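Local structure of aspartokinase (Arabidopsis thaliana, 2CDQ) at residues A[139-144]-A[224-229]; A[251-256]-A[286-291]; A[342-347]-A[414-419]; A[446-451]-A[464-469]. The protein catalyses the ATP-dependent phosphorylation of L-aspartate to 4-phospho-L-aspartate, the first step of the aspartate-family pathway leading to lysine, threonine, methionine and isoleucine. All coordinates share one frame; numbering follows the deposited sequence.

Contacts 1 and 2 both belong to the amino acid kinase domain and reach its large mixed sheet; their centres lie about 24 Å apart. They flank the catalytic-domain pocket, occupied here by a lysine: the side chain of V144 in contact 1 is about 7 Å from it and that of V290 in contact 2 about 8 Å. Contacts 3 and 4 belong to the ACT regulatory part, about 15 Å apart between centres, and contact 4 is about 27 Å from contact 2. They touch through a probable hydrogen bond, G419 O to E468 N at 3.1 Å, and both meet the second subunit. The allosteric sites are near: T342's side chain is about 8 Å from S-adenosylmethionine, I346's about 9 Å from lysine.

Contact 1: A[139-144]-A[224-229]; sequences TRDYLV and AVTTLG
D141 and T227 supply the polar part of this helix-to-strand contact. The backbone N-H of T227 binds OD2 of D141, with 2.6 Å from N to OD2 and an angle of 156° at the hydrogen, while OG1 of T227 donates to OD1 of D141 at 2.8 Å. Both donors approach from above the carboxylate plane. The hydroxyl can join in because chi1 of T227 (59°) sets OG1 between its own N and carbonyl carbon, beside the N-H that serves the other oxygen. Aspartate, short and two-pronged, suits a spot where one residue offers two donors. The carbonyl O of F182 is a weak, secondary partner competing for the same hydroxyl.

The apolar contacts lie beside this pair. CG2 of V225 stands at the edge of the Y142 ring, 4.1 Å from CD1 of Y142 and near the ring plane; the phenol OH itself bonds to E121. Three residues on from D141 along the helix, the methyl CG2 of V144 meets the methyl CG2 of T227, the two side chains crossing at about a right angle.

The helix and strand axes run 86° apart, 7.0 Å at closest approach. Strand 225-227 pairs antiparallel with strand 209-219 of the kinase sheet, whereas helix 137-161, which carries the substrate-binding E148, leans its other sides on helices 69-80 and 113-132.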
loop_
_atom_site.group_PDB
_atom_site.type_symbol
_atom_site.label_atom_id
_atom_site.label_comp_id
_atom_site.label_asym_id
_atom_site.label_seq_id
_atom_site.Cartn_x
_atom_site.Cartn_y
_atom_site.Cartn_z
ATOM N N THR A 139 13.597 -30.733 12.306
ATOM C CA THR A 139 14.799 -31.415 11.824
ATOM C C THR A 139 15.686 -30.425 11.085
ATOM O O THR A 139 16.907 -30.409 11.265
ATOM C CB THR A 139 14.458 -32.613 10.898
ATOM O OG1 THR A 139 13.658 -33.565 11.613
ATOM C CG2 THR A 139 15.728 -33.299 10.403
ATOM N N ARG A 140 15.046 -29.595 10.265
ATOM C CA ARG A 140 15.719 -28.576 9.469
ATOM C C ARG A 140 16.611 -27.701 10.349
ATOM O O ARG A 140 17.750 -27.407 9.984
ATOM C CB ARG A 140 14.678 -27.737 8.718
ATOM C CG ARG A 140 15.229 -26.899 7.574
ATOM C CD ARG A 140 14.116 -26.156 6.821
ATOM N NE ARG A 140 13.380 -27.049 5.925
ATOM C CZ ARG A 140 13.564 -27.115 4.608
ATOM N NH1 ARG A 140 14.454 -26.327 4.014
ATOM N NH2 ARG A 140 12.852 -27.968 3.881
ATOM N N ASP A 141 16.100 -27.315 11.517
ATOM C CA ASP A 141 16.886 -26.556 12.486
ATOM C C ASP A 141 18.073 -27.336 13.045
ATOM O O ASP A 141 19.156 -26.775 13.232
ATOM C CB ASP A 141 16.009 -26.069 13.633
ATOM C CG ASP A 141 15.499 -24.666 13.414
ATOM O OD1 ASP A 141 15.395 -24.237 12.248
ATOM O OD2 ASP A 141 15.205 -23.989 14.417
ATOM N N TYR A 142 17.865 -28.623 13.316
ATOM C CA TYR A 142 18.937 -29.476 13.818
ATOM C C TYR A 142 20.026 -29.627 12.758
ATOM O O TYR A 142 21.209 -29.454 13.048
ATOM C CB TYR A 142 18.389 -30.842 14.260
ATOM C CG TYR A 142 19.422 -31.744 14.907
ATOM C CD1 TYR A 142 19.931 -31.461 16.177
ATOM C CD2 TYR A 142 19.886 -32.882 14.249
ATOM C CE1 TYR A 142 20.886 -32.285 16.772
ATOM C CE2 TYR A 142 20.835 -33.714 14.832
ATOM C CZ TYR A 142 21.333 -33.410 16.092
ATOM O OH TYR A 142 22.277 -34.234 16.670
ATOM N N LEU A 143 19.600 -29.920 11.529
ATOM C CA LEU A 143 20.487 -30.075 10.381
ATOM C C LEU A 143 21.435 -28.878 10.241
ATOM O O LEU A 143 22.660 -29.047 10.281
ATOM C CB LEU A 143 19.658 -30.258 9.107
ATOM C CG LEU A 143 20.140 -31.094 7.914
ATOM C CD1 LEU A 143 19.248 -30.822 6.718
ATOM C CD2 LEU A 143 21.581 -30.830 7.528
ATOM N N VAL A 144 20.881 -27.671 10.108
ATOM C CA VAL A 144 21.725 -26.488 9.913
ATOM C C VAL A 144 22.609 -26.153 11.126
ATOM O O VAL A 144 23.620 -25.464 10.971
ATOM C CB VAL A 144 20.948 -25.218 9.414
ATOM C CG1 VAL A 144 19.813 -25.588 8.477
ATOM C CG2 VAL A 144 20.437 -24.387 10.561
ATOM N N ALA A 224 14.761 -28.353 22.258
ATOM C CA ALA A 224 15.367 -28.691 20.968
ATOM C C ALA A 224 16.088 -27.510 20.297
ATOM O O ALA A 224 15.737 -26.343 20.510
ATOM C CB ALA A 224 14.309 -29.284 20.032
ATOM N N VAL A 225 17.096 -27.833 19.485
ATOM C CA VAL A 225 17.918 -26.825 18.815
ATOM C C VAL A 225 17.075 -25.970 17.871
ATOM O O VAL A 225 16.231 -26.479 17.127
ATOM C CB VAL A 225 19.111 -27.458 18.052
ATOM C CG1 VAL A 225 20.035 -26.378 17.516
ATOM C CG2 VAL A 225 19.892 -28.412 18.962
ATOM N N THR A 226 17.319 -24.667 17.912
ATOM C CA THR A 226 16.512 -23.703 17.187
ATOM C C THR A 226 17.387 -22.699 16.429
ATOM O O THR A 226 18.450 -22.321 16.916
ATOM C CB THR A 226 15.571 -22.979 18.181
ATOM O OG1 THR A 226 14.310 -23.656 18.215
ATOM C CG2 THR A 226 15.343 -21.540 17.790
ATOM N N THR A 227 16.944 -22.283 15.241
ATOM C CA THR A 227 17.592 -21.180 14.518
ATOM C C THR A 227 16.806 -19.884 14.673
ATOM O O THR A 227 15.580 -19.903 14.744
ATOM C CB THR A 227 17.808 -21.472 13.015
ATOM O OG1 THR A 227 16.552 -21.735 12.383
ATOM C CG2 THR A 227 18.728 -22.652 12.826
ATOM N N LEU A 228 17.520 -18.762 14.706
ATOM C CA LEU A 228 16.927 -17.469 15.062
ATOM C C LEU A 228 16.208 -16.734 13.921
ATOM O O LEU A 228 15.797 -15.584 14.087
ATOM C CB LEU A 228 17.988 -16.562 15.708
ATOM C CG LEU A 228 18.750 -17.136 16.912
ATOM C CD1 LEU A 228 19.870 -16.212 17.346
ATOM C CD2 LEU A 228 17.828 -17.440 18.083
ATOM N N GLY A 229 16.040 -17.409 12.782
ATOM C CA GLY A 229 15.389 -16.827 11.607
ATOM C C GLY A 229 16.260 -15.764 10.969
ATOM O O GLY A 229 17.477 -15.753 11.166
#

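Contact 2: A[251-256]-A[286-291]; sequences VWKDVD and FGAQVL
V290 lays its CG1 methyl against two side chains at once, CG1 of V251 at 3.9 Å and CD of K253 at 4.0 Å. The strand side of the contact is 248-253, an inner strand of the mixed sheet of the amino acid kinase fold, paired in parallel with strands 29-33 and 306-310. The other side is the segment that leaves the end of helix 277-287. No hydrogen bond links the two, so apolar packing carries most of the fit.

V251 and V290 lie alongside each other, pointing opposite ways, with CG1 against CG1. Beta-branched valines suit this place: each offers two methyls close to the backbone, which lets them meet without a long side chain between the main chains. Both also touch D234 of helix 232-244, and OD2 of D234 accepts the backbone N-H of L291, so that helix is bonded to the segment carrying V290 and L291. The side chain of V251 lies about 4 Å from that of K32, which probably binds ATP, as in related kinases.

K253 crosses V290 obliquely and serves two purposes along its length. CG and CD lie against the valine methyls; the bend at chi3 (80°) then carries CE away from a straight run, and NZ ends 3.6 Å from CB of A288. A lysine fits because its long aliphatic part can lie against buried groups while its ammonium reaches a partly exposed margin.

W252, between V251 and K253 in sequence, points away and stacks on F33. At the other end of the interface, CD2 of L291 packs on CG2 of V251 at 4.0 Å.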
loop_
_atom_site.group_PDB
_atom_site.type_symbol
_atom_site.label_atom_id
_atom_site.label_comp_id
_atom_site.label_asym_id
_atom_site.label_seq_id
_atom_site.Cartn_x
_atom_site.Cartn_y
_atom_site.Cartn_z
ATOM N N VAL A 251 30.111 -5.594 13.591
ATOM C CA VAL A 251 29.777 -6.535 12.522
ATOM C C VAL A 251 30.829 -6.402 11.424
ATOM O O VAL A 251 31.039 -5.315 10.883
ATOM C CB VAL A 251 28.341 -6.295 11.979
ATOM C CG1 VAL A 251 28.123 -6.978 10.638
ATOM C CG2 VAL A 251 27.306 -6.771 12.987
ATOM N N TRP A 252 31.498 -7.507 11.112
ATOM C CA TRP A 252 32.602 -7.483 10.152
ATOM C C TRP A 252 32.211 -7.835 8.708
ATOM O O TRP A 252 31.423 -8.752 8.461
ATOM C CB TRP A 252 33.756 -8.351 10.654
ATOM C CG TRP A 252 34.449 -7.745 11.849
ATOM C CD1 TRP A 252 34.092 -7.875 13.163
ATOM C CD2 TRP A 252 35.606 -6.899 11.832
ATOM N NE1 TRP A 252 34.955 -7.164 13.962
ATOM C CE2 TRP A 252 35.892 -6.557 13.170
ATOM C CE3 TRP A 252 36.427 -6.399 10.816
ATOM C CZ2 TRP A 252 36.966 -5.735 13.517
ATOM C CZ3 TRP A 252 37.495 -5.582 11.164
ATOM C CH2 TRP A 252 37.755 -5.259 12.502
ATOM N N LYS A 253 32.768 -7.067 7.771
ATOM C CA LYS A 253 32.558 -7.246 6.334
ATOM C C LYS A 253 33.880 -7.086 5.571
ATOM O O LYS A 253 34.916 -6.799 6.175
ATOM C CB LYS A 253 31.528 -6.236 5.812
ATOM C CG LYS A 253 30.077 -6.550 6.167
ATOM C CD LYS A 253 29.113 -5.879 5.198
ATOM C CE LYS A 253 28.986 -6.670 3.896
ATOM N NZ LYS A 253 28.222 -5.924 2.853
ATOM N N ASP A 254 33.839 -7.261 4.248
ATOM C CA ASP A 254 35.036 -7.143 3.405
ATOM C C ASP A 254 35.203 -5.778 2.721
ATOM O O ASP A 254 36.151 -5.570 1.956
ATOM C CB ASP A 254 35.062 -8.261 2.365
ATOM C CG ASP A 254 35.326 -9.621 2.981
ATOM O OD1 ASP A 254 36.058 -9.693 3.994
ATOM O OD2 ASP A 254 34.805 -10.623 2.449
ATOM N N VAL A 255 34.288 -4.855 3.015
ATOM C CA VAL A 255 34.308 -3.497 2.463
ATOM C C VAL A 255 34.210 -2.465 3.589
ATOM O O VAL A 255 33.961 -2.826 4.740
ATOM C CB VAL A 255 33.155 -3.282 1.477
ATOM C CG1 VAL A 255 33.377 -4.096 0.204
ATOM C CG2 VAL A 255 31.832 -3.640 2.132
ATOM N N ASP A 256 34.392 -1.187 3.267
ATOM C CA ASP A 256 34.419 -0.137 4.295
ATOM C C ASP A 256 33.021 0.269 4.823
ATOM O O ASP A 256 32.557 1.401 4.622
ATOM C CB ASP A 256 35.232 1.085 3.817
ATOM C CG ASP A 256 36.722 0.768 3.592
ATOM O OD1 ASP A 256 37.307 -0.017 4.367
ATOM O OD2 ASP A 256 37.316 1.322 2.643
ATOM N N PHE A 286 19.307 -4.870 2.630
ATOM C CA PHE A 286 19.338 -4.918 1.166
ATOM C C PHE A 286 20.526 -4.167 0.551
ATOM O O PHE A 286 20.953 -4.497 -0.554
ATOM C CB PHE A 286 18.034 -4.369 0.581
ATOM C CG PHE A 286 16.870 -5.311 0.687
ATOM C CD1 PHE A 286 15.988 -5.232 1.762
ATOM C CD2 PHE A 286 16.642 -6.270 -0.294
ATOM C CE1 PHE A 286 14.898 -6.105 1.861
ATOM C CE2 PHE A 286 15.559 -7.143 -0.203
ATOM C CZ PHE A 286 14.686 -7.059 0.877
ATOM N N GLY A 287 21.041 -3.160 1.258
ATOM C CA GLY A 287 22.151 -2.328 0.770
ATOM C C GLY A 287 23.486 -3.004 0.995
ATOM O O GLY A 287 24.245 -3.222 0.052
ATOM N N ALA A 288 23.784 -3.306 2.256
ATOM C CA ALA A 288 24.787 -4.307 2.601
ATOM C C ALA A 288 24.047 -5.650 2.668
ATOM O O ALA A 288 22.874 -5.728 2.289
ATOM C CB ALA A 288 25.431 -3.968 3.930
ATOM N N GLN A 289 24.701 -6.707 3.134
ATOM C CA GLN A 289 23.982 -7.962 3.343
ATOM C C GLN A 289 24.013 -8.338 4.816
ATOM O O GLN A 289 24.269 -9.490 5.177
ATOM C CB GLN A 289 24.542 -9.083 2.462
ATOM C CG GLN A 289 23.912 -9.176 1.069
ATOM C CD GLN A 289 24.309 -8.033 0.141
ATOM O OE1 GLN A 289 23.490 -7.543 -0.636
ATOM N NE2 GLN A 289 25.565 -7.604 0.217
ATOM N N VAL A 290 23.743 -7.349 5.663
ATOM C CA VAL A 290 23.859 -7.505 7.115
ATOM C C VAL A 290 22.747 -6.791 7.886
ATOM O O VAL A 290 22.029 -5.949 7.339
ATOM C CB VAL A 290 25.237 -7.001 7.648
ATOM C CG1 VAL A 290 26.366 -7.945 7.242
ATOM C CG2 VAL A 290 25.517 -5.564 7.196
ATOM N N LEU A 291 22.619 -7.147 9.161
ATOM C CA LEU A 291 21.765 -6.439 10.106
ATOM C C LEU A 291 20.316 -6.292 9.640
ATOM O O LEU A 291 19.841 -5.185 9.360
ATOM C CB LEU A 291 22.380 -5.081 10.469
ATOM C CG LEU A 291 23.731 -5.132 11.183
ATOM C CD1 LEU A 291 24.481 -3.835 10.994
ATOM C CD2 LEU A 291 23.552 -5.443 12.665
#

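Contact 3: A[342-347]-A[414-419]; sequences TMLDIA and VNLLKG
The peptides that pair D345 with N415 and M343 with L417 form a flat ladder, with L344, I346, V414 and L416 on one face and M343, D345, N415 and L417 on the other. They join the edge strand 413-418 of an ACT domain to its inner neighbour 341-347; in this ferredoxin-like fold the first and last strands run antiparallel, 166° apart in the two segments. N of D345 to O of N415 is 2.8 Å and N of N415 to O of D345 is 2.9 Å. M343 and L417 likewise exchange two bonds: N of L417 to O of M343 at 2.8 Å, N of M343 to O of L417 at 2.9 Å.

The branched apolar residues of the first face pack under helix 398-408 through L401 and L408. CG1 of V414 lies 4.2 Å from CD2 of L344. At the margin CG2 of T342 meets CD2 of L416 at 3.7 Å, while OG1 of T342 lies beside CG of K418.

On the opposite face, M343 and D345 reach the second subunit. OD1 of D345 makes a salt bridge with K459 of that subunit and a hydrogen bond with S383; M343 packs on A457 of that subunit and on Q451 of its own chain. Methionine's flexible thioether suits such a joint: chi3 (70°) bends CE round until it sits 3.6 Å from CD1 of L417.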
loop_
_atom_site.group_PDB
_atom_site.type_symbol
_atom_site.label_atom_id
_atom_site.label_comp_id
_atom_site.label_asym_id
_atom_site.label_seq_id
_atom_site.Cartn_x
_atom_site.Cartn_y
_atom_site.Cartn_z
ATOM N N THR A 342 8.744 -9.218 -9.089
ATOM C CA THR A 342 7.475 -9.473 -9.738
ATOM C C THR A 342 6.442 -8.506 -9.175
ATOM O O THR A 342 6.260 -8.422 -7.958
ATOM C CB THR A 342 7.049 -10.926 -9.504
ATOM O OG1 THR A 342 8.028 -11.796 -10.086
ATOM C CG2 THR A 342 5.676 -11.209 -10.113
ATOM N N MET A 343 5.783 -7.772 -10.070
ATOM C CA MET A 343 4.784 -6.779 -9.685
ATOM C C MET A 343 3.387 -7.225 -10.076
ATOM O O MET A 343 3.188 -7.781 -11.159
ATOM C CB MET A 343 5.102 -5.418 -10.319
ATOM C CG MET A 343 3.996 -4.379 -10.170
ATOM S SD MET A 343 4.477 -2.705 -10.631
ATOM C CE MET A 343 4.641 -2.830 -12.411
ATOM N N LEU A 344 2.426 -6.980 -9.185
ATOM C CA LEU A 344 1.018 -7.276 -9.448
ATOM C C LEU A 344 0.160 -6.031 -9.376
ATOM O O LEU A 344 0.367 -5.181 -8.512
ATOM C CB LEU A 344 0.471 -8.329 -8.479
ATOM C CG LEU A 344 0.832 -9.779 -8.801
ATOM C CD1 LEU A 344 1.954 -10.225 -7.894
ATOM C CD2 LEU A 344 -0.374 -10.678 -8.630
ATOM N N ASP A 345 -0.802 -5.939 -10.291
ATOM C CA ASP A 345 -1.770 -4.847 -10.313
ATOM C C ASP A 345 -3.186 -5.394 -10.143
ATOM O O ASP A 345 -3.600 -6.310 -10.856
ATOM C CB ASP A 345 -1.647 -4.063 -11.619
ATOM C CG ASP A 345 -2.601 -2.886 -11.693
ATOM O OD1 ASP A 345 -2.657 -2.085 -10.733
ATOM O OD2 ASP A 345 -3.289 -2.755 -12.727
ATOM N N ILE A 346 -3.920 -4.830 -9.191
ATOM C CA ILE A 346 -5.244 -5.329 -8.829
ATOM C C ILE A 346 -6.256 -4.182 -8.911
ATOM O O ILE A 346 -6.328 -3.346 -8.006
ATOM C CB ILE A 346 -5.222 -5.955 -7.401
ATOM C CG1 ILE A 346 -4.252 -7.137 -7.346
ATOM C CG2 ILE A 346 -6.610 -6.401 -6.955
ATOM C CD1 ILE A 346 -3.697 -7.398 -5.974
ATOM N N ALA A 347 -7.034 -4.144 -9.995
ATOM C CA ALA A 347 -7.966 -3.034 -10.236
ATOM C C ALA A 347 -9.432 -3.418 -10.116
ATOM O O ALA A 347 -9.870 -4.399 -10.710
ATOM C CB ALA A 347 -7.706 -2.400 -11.597
ATOM N N VAL A 414 -6.742 -8.343 -12.807
ATOM C CA VAL A 414 -5.382 -8.552 -12.316
ATOM C C VAL A 414 -4.360 -8.557 -13.450
ATOM O O VAL A 414 -4.628 -9.077 -14.533
ATOM C CB VAL A 414 -5.286 -9.883 -11.529
ATOM C CG1 VAL A 414 -4.002 -9.942 -10.705
ATOM C CG2 VAL A 414 -6.500 -10.056 -10.622
ATOM N N ASN A 415 -3.194 -7.966 -13.188
ATOM C CA ASN A 415 -2.075 -7.972 -14.131
ATOM C C ASN A 415 -0.753 -8.313 -13.461
ATOM O O ASN A 415 -0.358 -7.662 -12.490
ATOM C CB ASN A 415 -1.948 -6.623 -14.839
ATOM C CG ASN A 415 -2.677 -6.587 -16.166
ATOM O OD1 ASN A 415 -3.887 -6.809 -16.236
ATOM N ND2 ASN A 415 -1.939 -6.296 -17.230
ATOM N N LEU A 416 -0.076 -9.335 -13.981
ATOM C CA LEU A 416 1.242 -9.731 -13.478
ATOM C C LEU A 416 2.343 -9.219 -14.402
ATOM O O LEU A 416 2.258 -9.363 -15.626
ATOM C CB LEU A 416 1.332 -11.255 -13.338
ATOM C CG LEU A 416 2.425 -11.835 -12.433
ATOM C CD1 LEU A 416 1.991 -13.173 -11.880
ATOM C CD2 LEU A 416 3.752 -11.976 -13.157
ATOM N N LEU A 417 3.374 -8.619 -13.814
ATOM C CA LEU A 417 4.500 -8.113 -14.595
ATOM C C LEU A 417 5.842 -8.574 -14.017
ATOM O O LEU A 417 6.257 -8.138 -12.939
ATOM C CB LEU A 417 4.434 -6.583 -14.728
ATOM C CG LEU A 417 3.207 -6.019 -15.463
ATOM C CD1 LEU A 417 2.754 -4.701 -14.851
ATOM C CD2 LEU A 417 3.433 -5.880 -16.966
ATOM N N LYS A 418 6.506 -9.472 -14.739
ATOM C CA LYS A 418 7.813 -9.968 -14.336
ATOM C C LYS A 418 8.920 -9.022 -14.785
ATOM O O LYS A 418 8.673 -8.055 -15.509
ATOM C CB LYS A 418 8.041 -11.381 -14.889
ATOM C CG LYS A 418 7.350 -12.488 -14.079
ATOM C CD LYS A 418 7.435 -13.861 -14.752
ATOM C CE LYS A 418 6.316 -14.067 -15.775
ATOM N NZ LYS A 418 6.221 -15.487 -16.233
ATOM N N GLY A 419 10.137 -9.290 -14.328
ATOM C CA GLY A 419 11.309 -8.551 -14.779
ATOM C C GLY A 419 11.324 -7.063 -14.501
ATOM O O GLY A 419 11.786 -6.287 -15.337
#

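Contact 4: A[446-451]-A[464-469]; sequences KGVNVQ and FIVNEA
Q451 leaves the backbone with CB resting 3.6 Å from O of I465 and 4.2 Å from CG2 of I465. Its chi1 of -69° sets CG anti to the carbonyl carbon, and CG still lies near the same carbonyl oxygen. Beyond it the chain is extended, and CD approaches the amide of N467. At the tip NE2 gives a weak hydrogen bond to OD1 of N467, 2.9 Å away, the two side chains crossing at about a right angle with their amide planes 51° apart. OE1 turns to R420, its stronger polar partner. Glutamine suits the spot, since one buried amide can donate and accept at once. The main chain is tied as well, N of Q451 to O of I465 at 2.8 Å.

The two segments belong to the second ACT domain. Helix 432-446 ends in a Schellman motif at G447, whose positive phi glycine accommodates readily, and the following segment runs to strand 452-455, the neighbour of strand 461-467 in an antiparallel sheet. Strand 332-339 is the other outermost strand of this sheet, beyond 420-427.

Valines fill the angle between loop and strand. CG1 of V450 touches CB of F464 at 3.5 Å, and CG2 of V450 lies obliquely to the ring, 3.8 Å from CG of F464; the ring also meets F440 of helix 432-446. CG1 of V448 packs on CG2 of V466 at 3.8 Å. Between these valines N449 points away, and its ND2 bonds to O of Q430 of the second subunit.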
loop_
_atom_site.group_PDB
_atom_site.type_symbol
_atom_site.label_atom_id
_atom_site.label_comp_id
_atom_site.label_asym_id
_atom_site.label_seq_id
_atom_site.Cartn_x
_atom_site.Cartn_y
_atom_site.Cartn_z
ATOM N N LYS A 446 17.320 10.541 -18.881
ATOM C CA LYS A 446 17.535 9.221 -19.447
ATOM C C LYS A 446 16.325 8.723 -20.225
ATOM O O LYS A 446 16.431 7.747 -20.962
ATOM C CB LYS A 446 17.871 8.221 -18.341
ATOM C CG LYS A 446 19.159 8.521 -17.573
ATOM C CD LYS A 446 19.411 7.477 -16.485
ATOM C CE LYS A 446 19.830 6.127 -17.057
ATOM N NZ LYS A 446 21.164 6.216 -17.712
ATOM N N GLY A 447 15.180 9.380 -20.061
ATOM C CA GLY A 447 13.946 8.937 -20.712
ATOM C C GLY A 447 13.306 7.768 -19.984
ATOM O O GLY A 447 12.606 6.951 -20.587
ATOM N N VAL A 448 13.548 7.694 -18.677
ATOM C CA VAL A 448 13.013 6.620 -17.843
ATOM C C VAL A 448 11.788 7.088 -17.069
ATOM O O VAL A 448 11.823 8.135 -16.421
ATOM C CB VAL A 448 14.062 6.108 -16.842
ATOM C CG1 VAL A 448 13.492 4.988 -15.994
ATOM C CG2 VAL A 448 15.312 5.644 -17.571
ATOM N N ASN A 449 10.710 6.310 -17.152
ATOM C CA ASN A 449 9.511 6.548 -16.352
ATOM C C ASN A 449 9.333 5.483 -15.286
ATOM O O ASN A 449 9.308 4.292 -15.584
ATOM C CB ASN A 449 8.262 6.622 -17.232
ATOM C CG ASN A 449 8.175 7.920 -18.015
ATOM O OD1 ASN A 449 8.719 8.955 -17.611
ATOM N ND2 ASN A 449 7.474 7.874 -19.143
ATOM N N VAL A 450 9.224 5.929 -14.042
ATOM C CA VAL A 450 8.997 5.047 -12.911
ATOM C C VAL A 450 7.578 4.512 -12.983
ATOM O O VAL A 450 6.627 5.282 -13.131
ATOM C CB VAL A 450 9.228 5.792 -11.578
ATOM C CG1 VAL A 450 8.787 4.950 -10.401
ATOM C CG2 VAL A 450 10.698 6.180 -11.439
ATOM N N GLN A 451 7.444 3.193 -12.883
ATOM C CA GLN A 451 6.136 2.536 -12.996
ATOM C C GLN A 451 5.309 2.572 -11.713
ATOM O O GLN A 451 4.081 2.532 -11.770
ATOM C CB GLN A 451 6.295 1.089 -13.452
ATOM C CG GLN A 451 6.778 0.925 -14.881
ATOM C CD GLN A 451 7.366 -0.446 -15.107
ATOM O OE1 GLN A 451 6.685 -1.460 -14.944
ATOM N NE2 GLN A 451 8.648 -0.491 -15.461
ATOM N N PHE A 464 11.161 3.376 -6.144
ATOM C CA PHE A 464 10.683 3.414 -7.527
ATOM C C PHE A 464 10.710 2.020 -8.112
ATOM O O PHE A 464 11.704 1.304 -7.972
ATOM C CB PHE A 464 11.584 4.260 -8.430
ATOM C CG PHE A 464 11.933 5.601 -7.884
ATOM C CD1 PHE A 464 13.231 6.078 -8.011
ATOM C CD2 PHE A 464 10.977 6.396 -7.261
ATOM C CE1 PHE A 464 13.577 7.324 -7.521
ATOM C CE2 PHE A 464 11.311 7.644 -6.762
ATOM C CZ PHE A 464 12.614 8.111 -6.890
ATOM N N ILE A 465 9.639 1.645 -8.799
ATOM C CA ILE A 465 9.662 0.419 -9.596
ATOM C C ILE A 465 10.032 0.744 -11.046
ATOM O O ILE A 465 9.408 1.580 -11.706
ATOM C CB ILE A 465 8.359 -0.400 -9.476
ATOM C CG1 ILE A 465 8.353 -1.176 -8.160
ATOM C CG2 ILE A 465 8.205 -1.366 -10.644
ATOM C CD1 ILE A 465 8.133 -0.319 -6.930
ATOM N N VAL A 466 11.065 0.064 -11.514
ATOM C CA VAL A 466 11.674 0.344 -12.785
ATOM C C VAL A 466 11.781 -1.002 -13.538
ATOM O O VAL A 466 11.433 -2.050 -12.977
ATOM C CB VAL A 466 13.029 1.043 -12.512
ATOM C CG1 VAL A 466 14.179 0.041 -12.427
ATOM C CG2 VAL A 466 13.292 2.146 -13.516
ATOM N N ASN A 467 12.211 -0.992 -14.799
ATOM C CA ASN A 467 12.488 -2.260 -15.487
ATOM C C ASN A 467 13.878 -2.810 -15.166
ATOM O O ASN A 467 14.855 -2.055 -15.108
ATOM C CB ASN A 467 12.315 -2.131 -17.002
ATOM C CG ASN A 467 10.868 -1.961 -17.407
ATOM O OD1 ASN A 467 9.976 -2.645 -16.888
ATOM N ND2 ASN A 467 10.620 -1.041 -18.333
ATOM N N GLU A 468 13.964 -4.125 -14.967
ATOM C CA GLU A 468 15.234 -4.775 -14.621
ATOM C C GLU A 468 16.396 -4.369 -15.536
ATOM O O GLU A 468 17.502 -4.113 -15.059
ATOM C CB GLU A 468 15.074 -6.302 -14.569
ATOM C CG GLU A 468 16.383 -7.098 -14.483
ATOM C CD GLU A 468 17.115 -6.988 -13.142
ATOM O OE1 GLU A 468 18.251 -7.514 -13.062
ATOM O OE2 GLU A 468 16.578 -6.397 -12.174
ATOM N N ALA A 469 16.127 -4.290 -16.838
ATOM C CA ALA A 469 17.154 -3.985 -17.837
ATOM C C ALA A 469 17.741 -2.570 -17.742
ATOM O O ALA A 469 18.881 -2.349 -18.141
ATOM C CB ALA A 469 16.619 -4.244 -19.238
#